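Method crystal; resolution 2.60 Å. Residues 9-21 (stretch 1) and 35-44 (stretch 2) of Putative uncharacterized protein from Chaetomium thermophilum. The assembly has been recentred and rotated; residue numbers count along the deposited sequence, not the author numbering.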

ATOM      1  N   ALA C   9      -8.144 -28.839 -31.862  1.00 63.99           N
ATOM      2  CA  ALA C   9      -7.628 -29.795 -30.881  1.00 62.73           C
ATOM      3  C   ALA C   9      -6.468 -29.188 -30.093  1.00 57.16           C
ATOM      4  O   ALA C   9      -6.322 -29.455 -28.909  1.00 59.32           O
ATOM      5  CB  ALA C   9      -7.193 -31.088 -31.555  1.00 61.19           C
ATOM      6  N   ASP C  10      -5.652 -28.363 -30.738  1.00 56.30           N
ATOM      7  CA  ASP C  10      -4.561 -27.694 -30.028  1.00 63.81           C
ATOM      8  C   ASP C  10      -5.104 -26.735 -28.978  1.00 65.40           C
ATOM      9  O   ASP C  10      -4.599 -26.676 -27.848  1.00 67.76           O
ATOM     10  CB  ASP C  10      -3.652 -26.928 -30.992  1.00 65.09           C
ATOM     11  CG  ASP C  10      -2.758 -27.836 -31.813  1.00 69.69           C
ATOM     12  OD1 ASP C  10      -2.475 -28.976 -31.382  1.00 69.09           O
ATOM     13  OD2 ASP C  10      -2.325 -27.389 -32.895  1.00 76.72           O
ATOM     14  N   VAL C  11      -6.128 -25.978 -29.363  1.00 57.25           N
ATOM     15  CA  VAL C  11      -6.761 -25.024 -28.465  1.00 50.90           C
ATOM     16  C   VAL C  11      -7.354 -25.733 -27.239  1.00 52.77           C
ATOM     17  O   VAL C  11      -7.255 -25.238 -26.113  1.00 48.12           O
ATOM     18  CB  VAL C  11      -7.871 -24.226 -29.197  1.00 51.22           C
ATOM     19  CG1 VAL C  11      -8.721 -23.430 -28.206  1.00 48.15           C
ATOM     20  CG2 VAL C  11      -7.264 -23.310 -30.240  1.00 51.65           C
ATOM     21  N   ASN C  12      -7.975 -26.887 -27.467  1.00 48.49           N
ATOM     22  CA  ASN C  12      -8.546 -27.662 -26.373  1.00 55.81           C
ATOM     23  C   ASN C  12      -7.467 -28.293 -25.506  1.00 55.11           C
ATOM     24  O   ASN C  12      -7.669 -28.516 -24.312  1.00 56.82           O
ATOM     25  CB  ASN C  12      -9.482 -28.744 -26.905  1.00 53.63           C
ATOM     26  CG  ASN C  12     -10.736 -28.166 -27.525  1.00 64.91           C
ATOM     27  OD1 ASN C  12     -11.081 -27.008 -27.287  1.00 63.18           O
ATOM     28  ND2 ASN C  12     -11.429 -28.970 -28.327  1.00 74.09           N
ATOM     29  N   LEU C  13      -6.322 -28.576 -26.115  1.00 49.59           N
ATOM     30  CA  LEU C  13      -5.207 -29.149 -25.386  1.00 56.28           C
ATOM     31  C   LEU C  13      -4.627 -28.105 -24.442  1.00 60.67           C
ATOM     32  O   LEU C  13      -4.426 -28.377 -23.264  1.00 63.87           O
ATOM     33  CB  LEU C  13      -4.129 -29.664 -26.336  1.00 52.91           C
ATOM     34  CG  LEU C  13      -2.895 -30.239 -25.631  1.00 53.32           C
ATOM     35  CD1 LEU C  13      -3.178 -31.614 -25.038  1.00 52.16           C
ATOM     36  CD2 LEU C  13      -1.707 -30.291 -26.586  1.00 52.46           C
ATOM     37  N   LEU C  14      -4.368 -26.908 -24.959  1.00 57.77           N
ATOM     38  CA  LEU C  14      -3.851 -25.825 -24.122  1.00 56.58           C
ATOM     39  C   LEU C  14      -4.840 -25.431 -23.032  1.00 55.14           C
ATOM     40  O   LEU C  14      -4.437 -25.096 -21.916  1.00 50.64           O
ATOM     41  CB  LEU C  14      -3.500 -24.601 -24.966  1.00 51.24           C
ATOM     42  CG  LEU C  14      -2.100 -24.591 -25.580  1.00 54.29           C
ATOM     43  CD1 LEU C  14      -1.917 -25.742 -26.540  1.00 56.82           C
ATOM     44  CD2 LEU C  14      -1.876 -23.292 -26.297  1.00 60.65           C
ATOM     45  N   VAL C  15      -6.130 -25.478 -23.351  1.00 58.92           N
ATOM     46  CA  VAL C  15      -7.155 -25.126 -22.375  1.00 63.12           C
ATOM     47  C   VAL C  15      -7.079 -26.084 -21.195  1.00 58.99           C
ATOM     48  O   VAL C  15      -7.016 -25.662 -20.044  1.00 53.94           O
ATOM     49  CB  VAL C  15      -8.584 -25.148 -22.982  1.00 53.62           C
ATOM     50  CG1 VAL C  15      -9.626 -25.162 -21.881  1.00 52.19           C
ATOM     51  CG2 VAL C  15      -8.802 -23.942 -23.879  1.00 49.44           C
ATOM     52  N   GLU C  16      -7.043 -27.376 -21.495  1.00 58.18           N
ATOM     53  CA  GLU C  16      -7.033 -28.399 -20.461  1.00 59.71           C
ATOM     54  C   GLU C  16      -5.713 -28.477 -19.681  1.00 56.86           C
ATOM     55  O   GLU C  16      -5.717 -28.719 -18.472  1.00 57.70           O
ATOM     56  CB  GLU C  16      -7.354 -29.762 -21.084  1.00 59.02           C
ATOM     57  CG  GLU C  16      -6.998 -30.952 -20.213  1.00 71.26           C
ATOM     58  CD  GLU C  16      -7.973 -31.178 -19.066  1.00 78.62           C
ATOM     59  OE1 GLU C  16      -9.095 -30.620 -19.102  1.00 77.47           O
ATOM     60  OE2 GLU C  16      -7.611 -31.921 -18.126  1.00 81.19           O
ATOM     61  N   GLU C  17      -4.586 -28.279 -20.356  1.00 53.67           N
ATOM     62  CA  GLU C  17      -3.298 -28.576 -19.724  1.00 60.35           C
ATOM     63  C   GLU C  17      -2.599 -27.329 -19.183  1.00 55.89           C
ATOM     64  O   GLU C  17      -1.648 -27.437 -18.419  1.00 52.49           O
ATOM     65  CB  GLU C  17      -2.365 -29.308 -20.706  1.00 57.38           C
ATOM     66  CG  GLU C  17      -2.847 -30.690 -21.157  1.00 58.32           C
ATOM     67  CD  GLU C  17      -2.886 -31.712 -20.027  1.00 73.31           C
ATOM     68  OE1 GLU C  17      -3.821 -32.544 -20.005  1.00 76.38           O
ATOM     69  OE2 GLU C  17      -1.980 -31.696 -19.164  1.00 76.07           O
ATOM     70  N   LEU C  18      -3.063 -26.149 -19.593  1.00 56.99           N
ATOM     71  CA  LEU C  18      -2.524 -24.888 -19.071  1.00 49.67           C
ATOM     72  C   LEU C  18      -3.588 -24.133 -18.288  1.00 52.18           C
ATOM     73  O   LEU C  18      -3.304 -23.137 -17.635  1.00 57.86           O
ATOM     74  CB  LEU C  18      -1.983 -24.011 -20.201  1.00 43.93           C
ATOM     75  CG  LEU C  18      -0.750 -24.598 -20.890  1.00 48.07           C
ATOM     76  CD1 LEU C  18      -0.315 -23.778 -22.096  1.00 40.37           C
ATOM     77  CD2 LEU C  18       0.393 -24.753 -19.881  1.00 55.90           C
ATOM     78  N   GLU C  19      -4.817 -24.626 -18.360  1.00 51.20           N
ATOM     79  CA  GLU C  19      -5.933 -24.058 -17.618  1.00 51.90           C
ATOM     80  C   GLU C  19      -6.172 -22.626 -18.068  1.00 56.22           C
ATOM     81  O   GLU C  19      -6.370 -21.731 -17.259  1.00 58.24           O
ATOM     82  CB  GLU C  19      -5.686 -24.144 -16.100  1.00 47.42           C
ATOM     83  CG  GLU C  19      -5.500 -25.592 -15.604  1.00 57.14           C
ATOM     84  CD  GLU C  19      -5.803 -25.802 -14.126  1.00 62.99           C
ATOM     85  OE1 GLU C  19      -5.448 -24.926 -13.303  1.00 67.38           O
ATOM     86  OE2 GLU C  19      -6.391 -26.857 -13.795  1.00 64.41           O
ATOM     87  N   LEU C  20      -6.154 -22.432 -19.381  1.00 57.71           N
ATOM     88  CA  LEU C  20      -6.394 -21.130 -19.982  1.00 52.11           C
ATOM     89  C   LEU C  20      -7.794 -21.023 -20.573  1.00 55.19           C
ATOM     90  O   LEU C  20      -8.404 -22.020 -20.934  1.00 54.36           O
ATOM     91  CB  LEU C  20      -5.361 -20.860 -21.069  1.00 46.53           C
ATOM     92  CG  LEU C  20      -3.913 -20.864 -20.599  1.00 48.05           C
ATOM     93  CD1 LEU C  20      -3.012 -20.399 -21.714  1.00 47.91           C
ATOM     94  CD2 LEU C  20      -3.755 -19.978 -19.394  1.00 36.40           C
ATOM     95  N   SER C  21      -8.297 -19.801 -20.674  1.00 59.65           N
ATOM     96  CA  SER C  21      -9.535 -19.548 -21.394  1.00 58.89           C
ATOM     97  C   SER C  21      -9.317 -19.873 -22.855  1.00 63.42           C
ATOM     98  O   SER C  21      -8.193 -19.786 -23.344  1.00 63.14           O
ATOM     99  CB  SER C  21      -9.970 -18.091 -21.243  1.00 60.54           C
ATOM    100  OG  SER C  21      -9.040 -17.221 -21.875  1.00 62.72           O
ATOM    101  N   ASP C  35       1.820 -23.275 -33.573  1.00 61.04           N
ATOM    102  CA  ASP C  35       2.701 -24.369 -33.158  1.00 53.14           C
ATOM    103  C   ASP C  35       2.531 -24.636 -31.660  1.00 54.10           C
ATOM    104  O   ASP C  35       3.150 -23.968 -30.818  1.00 50.74           O
ATOM    105  CB  ASP C  35       4.163 -24.048 -33.493  1.00 49.94           C
ATOM    106  CG  ASP C  35       5.098 -25.229 -33.257  1.00 57.04           C
ATOM    107  OD1 ASP C  35       4.713 -26.168 -32.534  1.00 59.58           O
ATOM    108  OD2 ASP C  35       6.232 -25.217 -33.784  1.00 61.54           O
ATOM    109  N   ALA C  36       1.698 -25.623 -31.341  1.00 51.56           N
ATOM    110  CA  ALA C  36       1.344 -25.939 -29.960  1.00 53.60           C
ATOM    111  C   ALA C  36       2.547 -26.328 -29.105  1.00 59.75           C
ATOM    112  O   ALA C  36       2.638 -25.927 -27.935  1.00 57.13           O
ATOM    113  CB  ALA C  36       0.308 -27.050 -29.927  1.00 51.37           C
ATOM    114  N   ILE C  37       3.461 -27.106 -29.683  1.00 54.47           N
ATOM    115  CA  ILE C  37       4.649 -27.544 -28.963  1.00 50.86           C
ATOM    116  C   ILE C  37       5.582 -26.369 -28.713  1.00 59.41           C
ATOM    117  O   ILE C  37       6.257 -26.311 -27.682  1.00 62.62           O
ATOM    118  CB  ILE C  37       5.406 -28.634 -29.720  1.00 60.32           C
ATOM    119  CG1 ILE C  37       4.504 -29.848 -29.941  1.00 65.09           C
ATOM    120  CG2 ILE C  37       6.672 -29.045 -28.965  1.00 59.07           C
ATOM    121  CD1 ILE C  37       5.215 -30.985 -30.622  1.00 67.81           C
ATOM    122  N   LYS C  38       5.612 -25.422 -29.646  1.00 56.25           N
ATOM    123  CA  LYS C  38       6.411 -24.228 -29.437  1.00 58.14           C
ATOM    124  C   LYS C  38       5.741 -23.359 -28.372  1.00 64.25           C
ATOM    125  O   LYS C  38       6.399 -22.870 -27.447  1.00 69.72           O
ATOM    126  CB  LYS C  38       6.602 -23.455 -30.743  1.00 57.53           C
ATOM    127  CG  LYS C  38       7.636 -22.349 -30.655  1.00 61.35           C
ATOM    128  CD  LYS C  38       7.536 -21.409 -31.849  1.00 74.15           C
ATOM    129  CE  LYS C  38       8.363 -20.148 -31.636  1.00 79.57           C
ATOM    130  NZ  LYS C  38       8.113 -19.157 -32.713  1.00 85.71           N
ATOM    131  N   ALA C  39       4.427 -23.188 -28.479  1.00 61.80           N
ATOM    132  CA  ALA C  39       3.700 -22.337 -27.532  1.00 57.62           C
ATOM    133  C   ALA C  39       3.782 -22.866 -26.090  1.00 58.25           C
ATOM    134  O   ALA C  39       4.035 -22.102 -25.161  1.00 61.12           O
ATOM    135  CB  ALA C  39       2.245 -22.189 -27.963  1.00 49.32           C
ATOM    136  N   MET C  40       3.575 -24.168 -25.904  1.00 53.56           N
ATOM    137  CA  MET C  40       3.647 -24.769 -24.571  1.00 49.44           C
ATOM    138  C   MET C  40       5.045 -24.658 -23.951  1.00 56.86           C
ATOM    139  O   MET C  40       5.189 -24.421 -22.750  1.00 54.84           O
ATOM    140  CB  MET C  40       3.232 -26.244 -24.618  1.00 56.82           C
ATOM    141  CG  MET C  40       1.738 -26.494 -24.823  1.00 59.53           C
ATOM    142  SD  MET C  40       1.316 -28.241 -24.673  1.00 54.07           S
ATOM    143  CE  MET C  40       1.874 -28.892 -26.239  1.00 47.63           C
ATOM    144  N   LYS C  41       6.079 -24.837 -24.766  1.00 58.58           N
ATOM    145  CA  LYS C  41       7.444 -24.722 -24.271  1.00 56.28           C
ATOM    146  C   LYS C  41       7.761 -23.280 -23.853  1.00 60.34           C
ATOM    147  O   LYS C  41       8.443 -23.047 -22.857  1.00 61.16           O
ATOM    148  CB  LYS C  41       8.439 -25.197 -25.330  1.00 55.27           C
ATOM    149  CG  LYS C  41       8.453 -26.697 -25.572  1.00 57.14           C
ATOM    150  CD  LYS C  41       9.581 -27.052 -26.528  1.00 55.79           C
ATOM    151  CE  LYS C  41       9.832 -28.539 -26.603  1.00 59.21           C
ATOM    152  NZ  LYS C  41      11.126 -28.792 -27.285  1.00 66.12           N
ATOM    153  N   ALA C  42       7.260 -22.317 -24.623  1.00 58.64           N
ATOM    154  CA  ALA C  42       7.496 -20.900 -24.347  1.00 52.90           C
ATOM    155  C   ALA C  42       6.827 -20.472 -23.044  1.00 48.88           C
ATOM    156  O   ALA C  42       7.432 -19.804 -22.203  1.00 43.40           O
ATOM    157  CB  ALA C  42       6.992 -20.047 -25.507  1.00 41.24           C
ATOM    158  N   TYR C  43       5.572 -20.888 -22.897  1.00 48.54           N
ATOM    159  CA  TYR C  43       4.743 -20.551 -21.750  1.00 46.93           C
ATOM    160  C   TYR C  43       5.288 -21.008 -20.397  1.00 47.15           C
ATOM    161  O   TYR C  43       5.068 -20.333 -19.403  1.00 54.27           O
ATOM    162  CB  TYR C  43       3.343 -21.136 -21.942  1.00 48.56           C
ATOM    163  CG  TYR C  43       2.360 -20.660 -20.904  1.00 47.94           C
ATOM    164  CD1 TYR C  43       2.142 -21.382 -19.736  1.00 51.44           C
ATOM    165  CD2 TYR C  43       1.665 -19.480 -21.077  1.00 40.02           C
ATOM    166  CE1 TYR C  43       1.250 -20.941 -18.777  1.00 44.12           C
ATOM    167  CE2 TYR C  43       0.779 -19.039 -20.137  1.00 40.80           C
ATOM    168  CZ  TYR C  43       0.574 -19.764 -18.986  1.00 43.98           C
ATOM    169  OH  TYR C  43      -0.324 -19.306 -18.053  1.00 46.04           O
ATOM    170  N   ILE C  44       5.972 -22.153 -20.344  1.00 53.48           N
ATOM    171  CA  ILE C  44       6.493 -22.663 -19.066  1.00 55.11           C
ATOM    172  C   ILE C  44       7.921 -22.194 -18.747  1.00 56.30           C
ATOM    173  O   ILE C  44       8.502 -22.617 -17.752  1.00 55.24           O
ATOM    174  CB  ILE C  44       6.482 -24.210 -19.005  1.00 55.50           C
ATOM    175  CG1 ILE C  44       7.271 -24.813 -20.176  1.00 52.82           C
ATOM    176  CG2 ILE C  44       5.059 -24.744 -18.952  1.00 52.12           C
ATOM    177  CD1 ILE C  44       7.502 -26.302 -20.055  1.00 43.32           C
TER

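Two helices of one chain, the helix that includes Asp10 to Glu17 and the helix of residues 36-43, run in nearly the same direction, their axes inclined by 22° and 11.0 Å apart at closest approach. No hydrogen bond crosses between the stretches; they are held by side-chain packing that buries 414 Å², counting both sides.

Apolar packing between the helices centres on Met40, whose CA-to-CB bond points sideways to the other stretch. Its m, t, m conformation carries the unbranched chain to three leucines of the neighbouring stretch: Met40 CE lies 3.9 Å from Leu13 CD2, and Met40 CG lies 4.1 Å from Leu14 CD1 and 4.4 Å from Leu18 CD1. A long, flexible thioether can touch several branched side chains at once, and here it does. Leu14 also starts sideways, but its end comes nearer, so that the same CD1 reaches Ala36 CB at 4.3 Å.

The closest backbone pairing in register is at the start of the second helix, where Asp10 CA and Ala36 CA are 6.2 Å apart; at Leu14 CA and Met40 CA the separation is 7.6 Å. Both side chains of the first pair point toward the opposite stretch, and the single methyl of Ala36 occupies the narrow space, with its CB 3.7 Å from Asp10 CG. This is a van der Waals contact with the carboxylate carbon; Asp10 is buried, and its OD1 is hydrogen-bonded elsewhere in the structure.

Aromatic packing closes the far end. Tyr43, with chi1 t, points toward the first stretch and offers a broad surface to two leucines. Leu18 places CD1 over one face of the ring, while its CD2 comes within 3.8 Å of Tyr43 CD1; it has the largest area covered by the other stretch, 72 Å². Leu20, beyond the turn, approaches obliquely, with CD1 4.3 Å from Tyr43 CE2 and CD2 3.7 Å from Tyr43 OH. That last pair is a contact between a methyl and a hydroxyl oxygen, so the tyrosine meets Leu20 through packing alone.

Within the second stretch, a capping bond lies at the start of the helix. Asp35, at the N-cap, has its CA-to-CB bond pointing away from the first stretch, and its OD1 accepts from Lys38 N (3.1 Å), satisfying an amide in the first turn of the helix that presents Ala36, Met40 and Tyr43. In the first stretch, Glu19 leaves helical geometry with positive phi, and the chain then brings Leu20 toward Tyr43.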